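Local coordinates for mitogen-activated protein kinase, putative (Map kinase-like protein) (PDB 3PG1), which probably acts as an ATP-dependent serine/threonine protein kinase of the mitogen-activated (MAP) kinase family in the parasite Leishmania major, at residues 86-92 / 173-178; 123-129 / 226-230; 203-207 / 239-243; 257-261 / 303-307. All blocks are in the same frame, centred on the assembly; numbering follows the deposited sequence.

Contact 1. Residues 86-92 / 173-178; sequences FHHPNIL and ITICDF
Phe178 holds CG between its backbone N and carbonyl carbon (chi1 55°), which swings the ring back toward Ile91. The branch methyl that it meets there points opposite Ile91 N, with CG1 beside the nitrogen (chi1 -57°), and Ile91 CG2 reaches Phe178 CE2 at 3.4 Å. Next to this meeting point Leu92 O lies at the ring's edge, in its plane. On the far side Phe178 CE1 approaches Phe86 CD2 at 3.9 Å; the two rings are nearly perpendicular but meet obliquely. Phe178 follows Asp177 in the Asp-Phe-Asn sequence that here takes the place of the kinase DFG motif, and its ring also touches His157 of the His-Arg-Asp loop, as expected of the regulatory spine. The 86-92 segment contains the His-Pro-Asn turn that follows helix 70-85. The turn is joined to strand 173-175 by backbone bonds flanking the single bridge between Ile91 and Ile175: Ile175 N donates to Asn90 O (2.8 Å) and Leu92 N to Ile175 O (3.0 Å). Asn90 adds a side-chain bond from ND2 to Ile173 O, 2.9 Å long and nearly straight, with the acceptor in the amide plane; the same nitrogen also bonds His142 of helix 133-152. Within the turn, Asn90 N donates to His88 ND1. Thr174 CG2 sits against Leu92 N at 3.2 Å, while Leu92 CD2 packs on Cys176 CB.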
loop_
_atom_site.group_PDB
_atom_site.type_symbol
_atom_site.label_atom_id
_atom_site.label_comp_id
_atom_site.label_asym_id
_atom_site.label_seq_id
_atom_site.Cartn_x
_atom_site.Cartn_y
_atom_site.Cartn_z
ATOM N N PHE A 86 -4.288 -10.591 -7.511
ATOM C CA PHE A 86 -2.846 -10.696 -7.855
ATOM C C PHE A 86 -2.246 -12.022 -7.413
ATOM O O PHE A 86 -2.660 -12.563 -6.405
ATOM C CB PHE A 86 -2.068 -9.541 -7.204
ATOM C CG PHE A 86 -2.567 -8.213 -7.723
ATOM C CD1 PHE A 86 -2.125 -7.719 -8.946
ATOM C CD2 PHE A 86 -3.559 -7.507 -7.041
ATOM C CE1 PHE A 86 -2.641 -6.536 -9.461
ATOM C CE2 PHE A 86 -4.082 -6.321 -7.566
ATOM C CZ PHE A 86 -3.606 -5.831 -8.756
ATOM N N HIS A 87 -1.220 -12.495 -8.135
ATOM C CA HIS A 87 -0.458 -13.705 -7.833
ATOM C C HIS A 87 0.932 -13.366 -8.266
ATOM O O HIS A 87 1.394 -13.810 -9.321
ATOM C CB HIS A 87 -1.009 -14.915 -8.614
ATOM C CG HIS A 87 -2.453 -15.167 -8.322
ATOM N ND1 HIS A 87 -3.453 -14.636 -9.128
ATOM C CD2 HIS A 87 -3.026 -15.790 -7.265
ATOM C CE1 HIS A 87 -4.594 -14.989 -8.558
ATOM N NE2 HIS A 87 -4.388 -15.696 -7.444
ATOM N N HIS A 88 1.565 -12.471 -7.504
ATOM C CA HIS A 88 2.878 -11.968 -7.874
ATOM C C HIS A 88 3.775 -11.889 -6.639
ATOM O O HIS A 88 3.284 -11.496 -5.585
ATOM C CB HIS A 88 2.724 -10.575 -8.546
ATOM C CG HIS A 88 3.986 -10.064 -9.162
ATOM N ND1 HIS A 88 4.964 -9.446 -8.395
ATOM C CD2 HIS A 88 4.371 -10.060 -10.450
ATOM C CE1 HIS A 88 5.926 -9.108 -9.233
ATOM N NE2 HIS A 88 5.624 -9.464 -10.482
ATOM N N PRO A 89 5.085 -12.218 -6.758
ATOM C CA PRO A 89 5.963 -12.180 -5.568
ATOM C C PRO A 89 6.051 -10.851 -4.814
ATOM O O PRO A 89 6.401 -10.855 -3.652
ATOM C CB PRO A 89 7.354 -12.589 -6.113
ATOM C CG PRO A 89 7.121 -13.201 -7.436
ATOM C CD PRO A 89 5.828 -12.646 -7.967
ATOM N N ASN A 90 5.807 -9.728 -5.474
ATOM C CA ASN A 90 5.954 -8.409 -4.849
ATOM C C ASN A 90 4.683 -7.834 -4.300
ATOM O O ASN A 90 4.718 -6.733 -3.752
ATOM C CB ASN A 90 6.567 -7.424 -5.828
ATOM C CG ASN A 90 7.977 -7.769 -6.193
ATOM O OD1 ASN A 90 8.321 -7.836 -7.368
ATOM N ND2 ASN A 90 8.820 -7.997 -5.201
ATOM N N ILE A 91 3.567 -8.569 -4.434
ATOM C CA ILE A 91 2.238 -8.158 -3.979
ATOM C C ILE A 91 1.775 -9.159 -2.937
ATOM O O ILE A 91 1.709 -10.361 -3.229
ATOM C CB ILE A 91 1.230 -8.044 -5.162
ATOM C CG1 ILE A 91 1.707 -7.034 -6.291
ATOM C CG2 ILE A 91 -0.207 -7.697 -4.638
ATOM C CD1 ILE A 91 1.915 -5.633 -5.829
ATOM N N LEU A 92 1.449 -8.676 -1.719
ATOM C CA LEU A 92 1.002 -9.586 -0.639
ATOM C C LEU A 92 -0.272 -10.286 -1.073
ATOM O O LEU A 92 -1.205 -9.643 -1.519
ATOM C CB LEU A 92 0.824 -8.838 0.705
ATOM C CG LEU A 92 0.535 -9.734 1.946
ATOM C CD1 LEU A 92 1.775 -10.496 2.362
ATOM C CD2 LEU A 92 -0.022 -8.898 3.096
ATOM N N ILE A 173 10.818 -8.417 -0.918
ATOM C CA ILE A 173 9.977 -7.219 -0.770
ATOM C C ILE A 173 8.553 -7.521 -1.221
ATOM O O ILE A 173 8.356 -8.047 -2.307
ATOM C CB ILE A 173 10.574 -5.974 -1.514
ATOM C CG1 ILE A 173 11.819 -5.389 -0.785
ATOM C CG2 ILE A 173 9.518 -4.885 -1.836
ATOM C CD1 ILE A 173 11.581 -4.412 0.416
ATOM N N THR A 174 7.581 -7.171 -0.401
ATOM C CA THR A 174 6.170 -7.348 -0.708
ATOM C C THR A 174 5.438 -6.030 -0.326
ATOM O O THR A 174 5.683 -5.458 0.736
ATOM C CB THR A 174 5.646 -8.566 0.077
ATOM O OG1 THR A 174 6.537 -9.650 -0.156
ATOM C CG2 THR A 174 4.316 -9.006 -0.380
ATOM N N ILE A 175 4.565 -5.571 -1.200
ATOM C CA ILE A 175 3.735 -4.392 -0.944
ATOM C C ILE A 175 2.382 -4.864 -0.402
ATOM O O ILE A 175 1.762 -5.742 -0.991
ATOM C CB ILE A 175 3.569 -3.561 -2.240
ATOM C CG1 ILE A 175 4.947 -3.011 -2.704
ATOM C CG2 ILE A 175 2.547 -2.396 -2.016
ATOM C CD1 ILE A 175 4.793 -2.129 -4.067
ATOM N N CYS A 176 1.896 -4.219 0.654
ATOM C CA CYS A 176 0.581 -4.523 1.204
ATOM C C CYS A 176 -0.249 -3.248 1.329
ATOM O O CYS A 176 0.201 -2.144 0.970
ATOM C CB CYS A 176 0.691 -5.266 2.538
ATOM S SG CYS A 176 1.195 -4.226 3.934
ATOM N N ASP A 177 -1.496 -3.413 1.800
ATOM C CA ASP A 177 -2.433 -2.326 2.049
ATOM C C ASP A 177 -2.804 -1.514 0.792
ATOM O O ASP A 177 -3.248 -0.386 0.920
ATOM C CB ASP A 177 -1.902 -1.410 3.162
ATOM C CG ASP A 177 -1.971 -2.026 4.538
ATOM O OD1 ASP A 177 -2.562 -3.114 4.665
ATOM O OD2 ASP A 177 -1.455 -1.403 5.491
ATOM N N PHE A 178 -2.629 -2.096 -0.402
ATOM C CA PHE A 178 -2.990 -1.476 -1.673
ATOM C C PHE A 178 -4.517 -1.631 -1.834
ATOM O O PHE A 178 -5.107 -0.947 -2.655
ATOM C CB PHE A 178 -2.285 -2.213 -2.838
ATOM C CG PHE A 178 -2.535 -3.696 -2.892
ATOM C CD1 PHE A 178 -3.606 -4.214 -3.619
ATOM C CD2 PHE A 178 -1.693 -4.585 -2.230
ATOM C CE1 PHE A 178 -3.862 -5.592 -3.645
ATOM C CE2 PHE A 178 -1.962 -5.961 -2.230
ATOM C CZ PHE A 178 -3.043 -6.461 -2.948
#

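Contact 2. Residues 123-129 / 226-230; sequences VIHDQRI and EMFNR
The guanidinium of Arg230 is spread among backbone oxygens of the 123-129 segment, meeting two of them with paired nitrogens. Side-on, NE and NH1 both reach Ile124 O; the bond from Arg230 NE to Ile124 O is 2.8 Å long, lies in the carbonyl plane and uses a lone pair, whereas NH1 comes from above that plane. End-on, NH1 and NH2 share Ile129 O, with Arg230 NH2 to Ile129 O at 2.9 Å. NH1 also makes a weak bond to Val123 O. The side chain gets there by bending at chi2 and chi3 (-57° and -70°), which folds it back from the end of helix 214-229, the αF helix of the kinase C-terminal lobe, where Arg230 has turned to positive phi. Beside the polar cluster, Ile124 CD1 packs on Met227 CG at 3.9 Å. His125 CE1 comes within 3.4 Å of Glu226 OE2, ring and carboxylate strongly inclined. Further out, Tyr199 OH bonds Glu226 OE1 and His125 ND1 is hydrogen-bonded to Ala121 O, while Met227 rests on helix 133-152. A type I turn from Asp126 to Ile129 brings the oxygen of Ile129 round to the arginine. Carbonyl oxygens of Ile124, at the end of helix 120-125 (αD), and of Ile129, closing the turn, are thus gathered on one cation, which probably stabilises the electronegative helix end and ties αD to αF without any carboxylate partner across the contact.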
loop_
_atom_site.group_PDB
_atom_site.type_symbol
_atom_site.label_atom_id
_atom_site.label_comp_id
_atom_site.label_asym_id
_atom_site.label_seq_id
_atom_site.Cartn_x
_atom_site.Cartn_y
_atom_site.Cartn_z
ATOM N N VAL A 123 13.223 -0.967 9.380
ATOM C CA VAL A 123 14.582 -1.090 8.836
ATOM C C VAL A 123 15.264 0.292 8.735
ATOM O O VAL A 123 16.357 0.478 9.301
ATOM C CB VAL A 123 14.587 -1.887 7.511
ATOM C CG1 VAL A 123 15.933 -1.793 6.798
ATOM C CG2 VAL A 123 14.212 -3.339 7.766
ATOM N N ILE A 124 14.571 1.271 8.112
ATOM C CA ILE A 124 15.077 2.649 7.972
ATOM C C ILE A 124 15.427 3.265 9.334
ATOM O O ILE A 124 16.459 3.915 9.462
ATOM C CB ILE A 124 14.115 3.574 7.156
ATOM C CG1 ILE A 124 14.082 3.162 5.638
ATOM C CG2 ILE A 124 14.507 5.086 7.299
ATOM C CD1 ILE A 124 12.816 3.730 4.874
ATOM N N HIS A 125 14.565 3.076 10.327
ATOM C CA HIS A 125 14.760 3.710 11.617
ATOM C C HIS A 125 15.699 3.014 12.590
ATOM O O HIS A 125 16.114 3.617 13.581
ATOM C CB HIS A 125 13.422 4.168 12.196
ATOM C CG HIS A 125 12.816 5.256 11.357
ATOM N ND1 HIS A 125 12.034 4.964 10.233
ATOM C CD2 HIS A 125 12.975 6.598 11.441
ATOM C CE1 HIS A 125 11.719 6.138 9.703
ATOM N NE2 HIS A 125 12.259 7.152 10.396
ATOM N N ASP A 126 16.113 1.783 12.256
ATOM C CA ASP A 126 17.060 1.034 13.061
ATOM C C ASP A 126 18.474 1.481 12.689
ATOM O O ASP A 126 19.020 1.049 11.679
ATOM C CB ASP A 126 16.885 -0.488 12.875
ATOM C CG ASP A 126 17.549 -1.341 13.957
ATOM O OD1 ASP A 126 17.350 -2.580 13.946
ATOM O OD2 ASP A 126 18.235 -0.769 14.830
ATOM N N GLN A 127 19.060 2.340 13.543
ATOM C CA GLN A 127 20.425 2.885 13.465
ATOM C C GLN A 127 21.510 1.791 13.410
ATOM O O GLN A 127 22.604 2.047 12.901
ATOM C CB GLN A 127 20.707 3.805 14.671
ATOM C CG GLN A 127 19.895 5.106 14.683
ATOM C CD GLN A 127 20.547 6.215 15.489
ATOM O OE1 GLN A 127 20.474 7.395 15.122
ATOM N NE2 GLN A 127 21.186 5.880 16.612
ATOM N N ARG A 128 21.208 0.583 13.924
ATOM C CA ARG A 128 22.150 -0.544 13.926
ATOM C C ARG A 128 22.219 -1.213 12.551
ATOM O O ARG A 128 23.147 -1.986 12.298
ATOM C CB ARG A 128 21.790 -1.591 15.003
ATOM C CG ARG A 128 21.213 -1.052 16.324
ATOM C CD ARG A 128 20.488 -2.121 17.145
ATOM N NE ARG A 128 19.542 -2.920 16.358
ATOM C CZ ARG A 128 19.769 -4.161 15.932
ATOM N NH1 ARG A 128 20.915 -4.769 16.225
ATOM N NH2 ARG A 128 18.864 -4.798 15.204
ATOM N N ILE A 129 21.228 -0.925 11.663
ATOM C CA ILE A 129 21.145 -1.507 10.330
ATOM C C ILE A 129 21.793 -0.586 9.294
ATOM O O ILE A 129 21.469 0.598 9.213
ATOM C CB ILE A 129 19.675 -1.897 9.956
ATOM C CG1 ILE A 129 19.120 -3.004 10.901
ATOM C CG2 ILE A 129 19.544 -2.299 8.464
ATOM C CD1 ILE A 129 17.587 -3.409 10.683
ATOM N N GLU A 226 14.440 8.607 1.379
ATOM C CA GLU A 226 14.437 8.281 2.793
ATOM C C GLU A 226 15.399 7.145 3.118
ATOM O O GLU A 226 15.983 7.142 4.195
ATOM C CB GLU A 226 13.029 7.937 3.271
ATOM C CG GLU A 226 12.928 7.809 4.797
ATOM C CD GLU A 226 11.512 7.673 5.318
ATOM O OE1 GLU A 226 10.551 8.071 4.615
ATOM O OE2 GLU A 226 11.359 7.123 6.424
ATOM N N MET A 227 15.570 6.183 2.199
ATOM C CA MET A 227 16.500 5.085 2.478
ATOM C C MET A 227 17.934 5.603 2.457
ATOM O O MET A 227 18.778 5.053 3.152
ATOM C CB MET A 227 16.323 3.941 1.456
ATOM C CG MET A 227 15.161 3.024 1.792
ATOM S SD MET A 227 15.108 1.515 0.793
ATOM C CE MET A 227 14.503 2.168 -0.667
ATOM N N PHE A 228 18.226 6.614 1.617
ATOM C CA PHE A 228 19.575 7.196 1.580
ATOM C C PHE A 228 19.803 8.048 2.841
ATOM O O PHE A 228 20.838 7.923 3.509
ATOM C CB PHE A 228 19.768 8.096 0.349
ATOM C CG PHE A 228 20.057 7.371 -0.940
ATOM C CD1 PHE A 228 21.337 6.894 -1.217
ATOM C CD2 PHE A 228 19.046 7.171 -1.889
ATOM C CE1 PHE A 228 21.596 6.180 -2.392
ATOM C CE2 PHE A 228 19.308 6.482 -3.078
ATOM C CZ PHE A 228 20.589 6.009 -3.334
ATOM N N ASN A 229 18.834 8.933 3.132
ATOM C CA ASN A 229 18.890 9.888 4.239
ATOM C C ASN A 229 18.641 9.317 5.617
ATOM O O ASN A 229 19.100 9.917 6.598
ATOM C CB ASN A 229 17.975 11.090 3.959
ATOM C CG ASN A 229 18.439 11.928 2.785
ATOM O OD1 ASN A 229 19.496 11.685 2.218
ATOM N ND2 ASN A 229 17.632 12.894 2.343
ATOM N N ARG A 230 17.895 8.196 5.713
ATOM C CA ARG A 230 17.518 7.546 6.984
ATOM C C ARG A 230 16.559 8.470 7.766
ATOM O O ARG A 230 16.416 8.345 8.973
ATOM C CB ARG A 230 18.757 7.121 7.837
ATOM C CG ARG A 230 19.714 6.183 7.095
ATOM C CD ARG A 230 19.031 4.913 6.598
ATOM N NE ARG A 230 18.655 4.007 7.693
ATOM C CZ ARG A 230 19.452 3.080 8.220
ATOM N NH1 ARG A 230 19.011 2.289 9.181
ATOM N NH2 ARG A 230 20.699 2.947 7.791
#

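Contact 3. Residues 203-207 / 239-243; sequences ELVMQ and FYNQL
The short helix 202-205, which carries the Pro-Glu of the Ala-Pro-Glu (APE) motif closing the kinase activation segment, ends here against the first turn of helix 239-250. Val205 is the central apolar residue: its CG1 points opposite its backbone N (chi1 173°) and enters between Phe239 and Leu243, lying 3.9 Å from Leu243 CG and 4.0 Å from Phe239 CD1. Its other methyl, CG2, rests more loosely on Gln242 CG. Phe239 extends its ring away from its own backbone N (chi1 169°), presenting an edge to the opposite helix end. Phe239 CE1 stands 3.4 Å from Val205 O, which lies in the plane of the ring, so the weakly positive rim of the phenyl faces the carbonyl oxygen. One face of the same ring is covered, off centre, by Leu243 CD1 from the next turn of its own helix. Leu243 CD1 also meets Met206 CG at 4.1 Å, the two side chains crossing at about a right angle. No hydrogen bond spans the two segments. The 202-205 helix stops in a Schellman motif, with Gln207 at positive phi, Phe208 N bonded to Glu203 O and Gln207 N to Leu204 O. Around the contact, Tyr269 meets Phe239 edge-to-face, Gln242 NE2 bonds Phe234 O, and Glu203 pairs with Arg308, the APE salt bridge of the family. Such apolar seating of the APE helix on the helix that follows 214-229, the αG helix in kinase terms, belongs to the C-terminal lobe of the eukaryotic protein kinase fold.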
loop_
_atom_site.group_PDB
_atom_site.type_symbol
_atom_site.label_atom_id
_atom_site.label_comp_id
_atom_site.label_asym_id
_atom_site.label_seq_id
_atom_site.Cartn_x
_atom_site.Cartn_y
_atom_site.Cartn_z
ATOM N N GLU A 203 -0.534 16.666 -5.972
ATOM C CA GLU A 203 -1.953 16.598 -6.362
ATOM C C GLU A 203 -2.864 15.985 -5.273
ATOM O O GLU A 203 -4.017 16.382 -5.203
ATOM C CB GLU A 203 -2.156 15.912 -7.760
ATOM C CG GLU A 203 -1.658 14.458 -7.853
ATOM C CD GLU A 203 -0.204 14.209 -8.231
ATOM O OE1 GLU A 203 0.054 13.131 -8.808
ATOM O OE2 GLU A 203 0.678 15.053 -7.936
ATOM N N LEU A 204 -2.362 15.061 -4.397
ATOM C CA LEU A 204 -3.228 14.567 -3.294
ATOM C C LEU A 204 -3.264 15.588 -2.170
ATOM O O LEU A 204 -4.300 15.754 -1.525
ATOM C CB LEU A 204 -2.761 13.208 -2.739
ATOM C CG LEU A 204 -2.858 11.996 -3.733
ATOM C CD1 LEU A 204 -2.402 10.758 -3.062
ATOM C CD2 LEU A 204 -4.336 11.761 -4.203
ATOM N N VAL A 205 -2.136 16.297 -1.924
ATOM C CA VAL A 205 -2.118 17.338 -0.860
ATOM C C VAL A 205 -3.137 18.426 -1.287
ATOM O O VAL A 205 -3.808 19.016 -0.439
ATOM C CB VAL A 205 -0.678 17.946 -0.671
ATOM C CG1 VAL A 205 -0.699 19.141 0.311
ATOM C CG2 VAL A 205 0.348 16.865 -0.224
ATOM N N MET A 206 -3.219 18.702 -2.617
ATOM C CA MET A 206 -4.154 19.697 -3.168
ATOM C C MET A 206 -5.538 19.109 -3.484
ATOM O O MET A 206 -6.348 19.749 -4.165
ATOM C CB MET A 206 -3.534 20.437 -4.345
ATOM C CG MET A 206 -2.233 21.166 -3.967
ATOM S SD MET A 206 -1.589 22.161 -5.328
ATOM C CE MET A 206 -1.156 20.863 -6.541
ATOM N N GLN A 207 -5.817 17.906 -2.959
ATOM C CA GLN A 207 -7.138 17.257 -3.023
ATOM C C GLN A 207 -7.732 17.168 -4.425
ATOM O O GLN A 207 -8.949 17.259 -4.582
ATOM C CB GLN A 207 -8.137 17.999 -2.061
ATOM C CG GLN A 207 -7.662 18.062 -0.618
ATOM C CD GLN A 207 -8.283 19.179 0.210
ATOM O OE1 GLN A 207 -8.883 20.162 -0.294
ATOM N NE2 GLN A 207 -8.103 19.058 1.514
ATOM N N PHE A 239 -1.004 21.805 5.463
ATOM C CA PHE A 239 -1.154 21.913 4.013
ATOM C C PHE A 239 -0.070 22.881 3.439
ATOM O O PHE A 239 0.601 22.535 2.480
ATOM C CB PHE A 239 -2.580 22.460 3.714
ATOM C CG PHE A 239 -2.817 22.871 2.279
ATOM C CD1 PHE A 239 -3.292 21.955 1.345
ATOM C CD2 PHE A 239 -2.672 24.196 1.886
ATOM C CE1 PHE A 239 -3.501 22.338 0.014
ATOM C CE2 PHE A 239 -2.876 24.575 0.564
ATOM C CZ PHE A 239 -3.312 23.644 -0.362
ATOM N N TYR A 240 0.100 24.081 4.034
ATOM C CA TYR A 240 1.062 25.041 3.477
ATOM C C TYR A 240 2.512 24.667 3.684
ATOM O O TYR A 240 3.328 24.848 2.775
ATOM C CB TYR A 240 0.826 26.462 4.009
ATOM C CG TYR A 240 -0.525 27.052 3.667
ATOM C CD1 TYR A 240 -0.817 27.468 2.370
ATOM C CD2 TYR A 240 -1.498 27.234 4.647
ATOM C CE1 TYR A 240 -2.044 28.045 2.058
ATOM C CE2 TYR A 240 -2.734 27.793 4.339
ATOM C CZ TYR A 240 -3.004 28.199 3.043
ATOM O OH TYR A 240 -4.189 28.815 2.741
ATOM N N ASN A 241 2.850 24.190 4.887
ATOM C CA ASN A 241 4.228 23.899 5.190
ATOM C C ASN A 241 4.732 22.624 4.541
ATOM O O ASN A 241 5.931 22.505 4.308
ATOM C CB ASN A 241 4.585 24.113 6.665
ATOM C CG ASN A 241 4.217 22.982 7.611
ATOM O OD1 ASN A 241 4.319 21.826 7.272
ATOM N ND2 ASN A 241 3.806 23.303 8.838
ATOM N N GLN A 242 3.810 21.709 4.187
ATOM C CA GLN A 242 4.132 20.480 3.447
ATOM C C GLN A 242 4.450 20.903 2.007
ATOM O O GLN A 242 5.471 20.503 1.435
ATOM C CB GLN A 242 2.921 19.497 3.449
ATOM C CG GLN A 242 3.208 18.152 2.678
ATOM C CD GLN A 242 4.207 17.259 3.408
ATOM O OE1 GLN A 242 4.334 17.300 4.620
ATOM N NE2 GLN A 242 4.904 16.391 2.700
ATOM N N LEU A 243 3.600 21.735 1.430
ATOM C CA LEU A 243 3.854 22.242 0.062
ATOM C C LEU A 243 5.115 23.089 0.002
ATOM O O LEU A 243 5.859 22.989 -0.980
ATOM C CB LEU A 243 2.660 23.009 -0.506
ATOM C CG LEU A 243 1.460 22.114 -0.943
ATOM C CD1 LEU A 243 0.244 22.962 -1.293
ATOM C CD2 LEU A 243 1.846 21.118 -2.140
#

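Contact 4. Residues 257-261 / 303-307; sequences DVVMF and FNPQR
Phe261 fills the tight half of this contact. It is modelled in two conformations, and its close distances hold for one of them and are less certain for that reason. In this conformer the ring is brought over the 303-305 backbone by CG lying between the backbone N and the carbonyl carbon (chi1 49°). Pro305 CD then sits over one face, 3.8 Å from the centroid of the Phe261 ring in a CH-pi contact, and at the rim Phe261 CE1 meets Phe303 CE2 at 3.4 Å, neither ring covering the other. Val258 CG2 closes on Phe303 more distantly, and helix 239-250 backs the Phe303 ring. Helix 255-260 thus packs on the C-lobe loop after helix 291-300, which leads directly to Arg308, partner of the APE glutamate Glu203. The solvent side is looser and polar. There the Met260 and Gln306 side chains cross, with Met260 SD 3.8 Å from Gln306 NE2, and Arg307, bent at chi3, brings its guanidinium edge to Asp257. Arg307 NH2 and Asp257 OD2 form a salt bridge whose modelled length of 2.4 Å is too short to be taken literally. Between the two halves stands Asn304, held by Gln306, two residues on: Asn304 OD1 accepts from Gln306 N (2.9 Å) in an Asx turn, and ND2 donates to Gln306 OE1. Arg307, itself exposed, would partly offset the charge of the buried Asp257, though the doubtful bond length leaves the strength of the pairing open.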
loop_
_atom_site.group_PDB
_atom_site.type_symbol
_atom_site.label_atom_id
_atom_site.label_comp_id
_atom_site.label_asym_id
_atom_site.label_seq_id
_atom_site.Cartn_x
_atom_site.Cartn_y
_atom_site.Cartn_z
ATOM N N ASP A 257 0.224 25.032 -13.921
ATOM C CA ASP A 257 0.290 23.619 -13.541
ATOM C C ASP A 257 -0.369 23.361 -12.189
ATOM O O ASP A 257 -1.025 22.343 -12.025
ATOM C CB ASP A 257 1.738 23.084 -13.606
ATOM C CG ASP A 257 2.349 23.034 -15.014
ATOM O OD1 ASP A 257 1.593 23.176 -16.008
ATOM O OD2 ASP A 257 3.566 22.816 -15.121
ATOM N N VAL A 258 -0.285 24.293 -11.248
ATOM C CA VAL A 258 -0.939 24.137 -9.949
ATOM C C VAL A 258 -2.472 24.083 -10.120
ATOM O O VAL A 258 -3.130 23.216 -9.541
ATOM C CB VAL A 258 -0.483 25.226 -8.957
ATOM C CG1 VAL A 258 -1.248 25.171 -7.641
ATOM C CG2 VAL A 258 1.010 25.138 -8.711
ATOM N N VAL A 259 -3.032 24.988 -10.928
ATOM C CA VAL A 259 -4.482 25.018 -11.118
ATOM C C VAL A 259 -5.009 23.767 -11.763
ATOM O O VAL A 259 -6.065 23.311 -11.361
ATOM C CB VAL A 259 -5.119 26.350 -11.627
ATOM C CG1 VAL A 259 -4.291 27.575 -11.255
ATOM C CG2 VAL A 259 -5.437 26.309 -13.110
ATOM N N MET A 260 -4.225 23.131 -12.667
ATOM C CA MET A 260 -4.636 21.863 -13.263
ATOM C C MET A 260 -4.699 20.664 -12.280
ATOM O O MET A 260 -5.393 19.706 -12.577
ATOM C CB MET A 260 -3.686 21.426 -14.394
ATOM C CG MET A 260 -3.663 22.355 -15.548
ATOM S SD MET A 260 -2.557 21.645 -16.825
ATOM C CE MET A 260 -2.672 22.861 -17.937
ATOM N N PHE A 261 -3.920 20.661 -11.202
ATOM C CA PHE A 261 -3.999 19.487 -10.338
ATOM C C PHE A 261 -4.305 19.817 -8.868
ATOM O O PHE A 261 -3.733 19.218 -7.953
ATOM C CB PHE A 261 -2.878 18.431 -10.627
ATOM C CG PHE A 261 -1.488 19.002 -10.705
ATOM C CD1 PHE A 261 -0.706 19.130 -9.559
ATOM C CD2 PHE A 261 -0.975 19.469 -11.907
ATOM C CE1 PHE A 261 0.563 19.701 -9.620
ATOM C CE2 PHE A 261 0.289 20.068 -11.952
ATOM C CZ PHE A 261 1.037 20.208 -10.804
ATOM N N PHE A 303 6.904 17.734 -9.470
ATOM C CA PHE A 303 5.710 18.298 -8.821
ATOM C C PHE A 303 4.468 17.999 -9.670
ATOM O O PHE A 303 3.428 17.575 -9.160
ATOM C CB PHE A 303 5.889 19.825 -8.682
ATOM C CG PHE A 303 4.828 20.486 -7.835
ATOM C CD1 PHE A 303 5.042 20.719 -6.481
ATOM C CD2 PHE A 303 3.593 20.838 -8.383
ATOM C CE1 PHE A 303 4.054 21.339 -5.693
ATOM C CE2 PHE A 303 2.592 21.432 -7.587
ATOM C CZ PHE A 303 2.847 21.710 -6.259
ATOM N N ASN A 304 4.584 18.202 -10.968
ATOM C CA ASN A 304 3.451 17.991 -11.863
ATOM C C ASN A 304 3.435 16.524 -12.350
ATOM O O ASN A 304 4.376 16.124 -13.041
ATOM C CB ASN A 304 3.555 18.976 -13.057
ATOM C CG ASN A 304 2.468 18.828 -14.097
ATOM O OD1 ASN A 304 1.625 17.953 -13.987
ATOM N ND2 ASN A 304 2.405 19.736 -15.094
ATOM N N PRO A 305 2.348 15.734 -12.073
ATOM C CA PRO A 305 2.292 14.330 -12.557
ATOM C C PRO A 305 2.387 14.161 -14.075
ATOM O O PRO A 305 2.872 13.123 -14.535
ATOM C CB PRO A 305 0.915 13.846 -12.063
ATOM C CG PRO A 305 0.150 15.064 -11.885
ATOM C CD PRO A 305 1.116 16.065 -11.328
ATOM N N GLN A 306 1.996 15.181 -14.858
ATOM C CA GLN A 306 2.104 15.089 -16.334
ATOM C C GLN A 306 3.579 14.905 -16.773
ATOM O O GLN A 306 3.780 14.403 -17.856
ATOM C CB GLN A 306 1.596 16.382 -17.001
ATOM C CG GLN A 306 0.149 16.664 -16.608
ATOM C CD GLN A 306 -0.375 17.976 -17.057
ATOM O OE1 GLN A 306 0.317 19.007 -17.060
ATOM N NE2 GLN A 306 -1.652 17.984 -17.392
ATOM N N ARG A 307 4.583 15.324 -15.950
ATOM C CA ARG A 307 6.027 15.217 -16.291
ATOM C C ARG A 307 6.719 14.169 -15.431
ATOM O O ARG A 307 7.947 14.045 -15.525
ATOM C CB ARG A 307 6.764 16.569 -15.973
ATOM C CG ARG A 307 6.391 17.748 -16.801
ATOM C CD ARG A 307 7.141 19.026 -16.402
ATOM N NE ARG A 307 6.161 20.110 -16.196
ATOM C CZ ARG A 307 5.707 20.913 -17.151
ATOM N NH1 ARG A 307 6.205 20.850 -18.378
ATOM N NH2 ARG A 307 4.780 21.814 -16.879
#

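How the contacts relate
Contacts 3 and 4 adjoin, with centres about 12 Å apart, and share a boundary in the C-terminal lobe: Met206 CE lies 3.4 Å from Phe261 O, and Glu203 OE1 3.4 Å from Pro305 CB. The end of helix 202-205 is therefore packed against both helix 239-250 and the 257-261 segment. Contact 1 stands apart, about 28 Å from contact 3 and 29 Å from contact 4 between centres, and contains the Asp-Phe of the DFG-like motif, which in kinases borders the ATP site. Contact 2 lies about 22 Å from contact 1, centre to centre; helix 133-152 touches side chains of both. Helix 214-229 follows helix 202-205 in the chain and leads to contact 2.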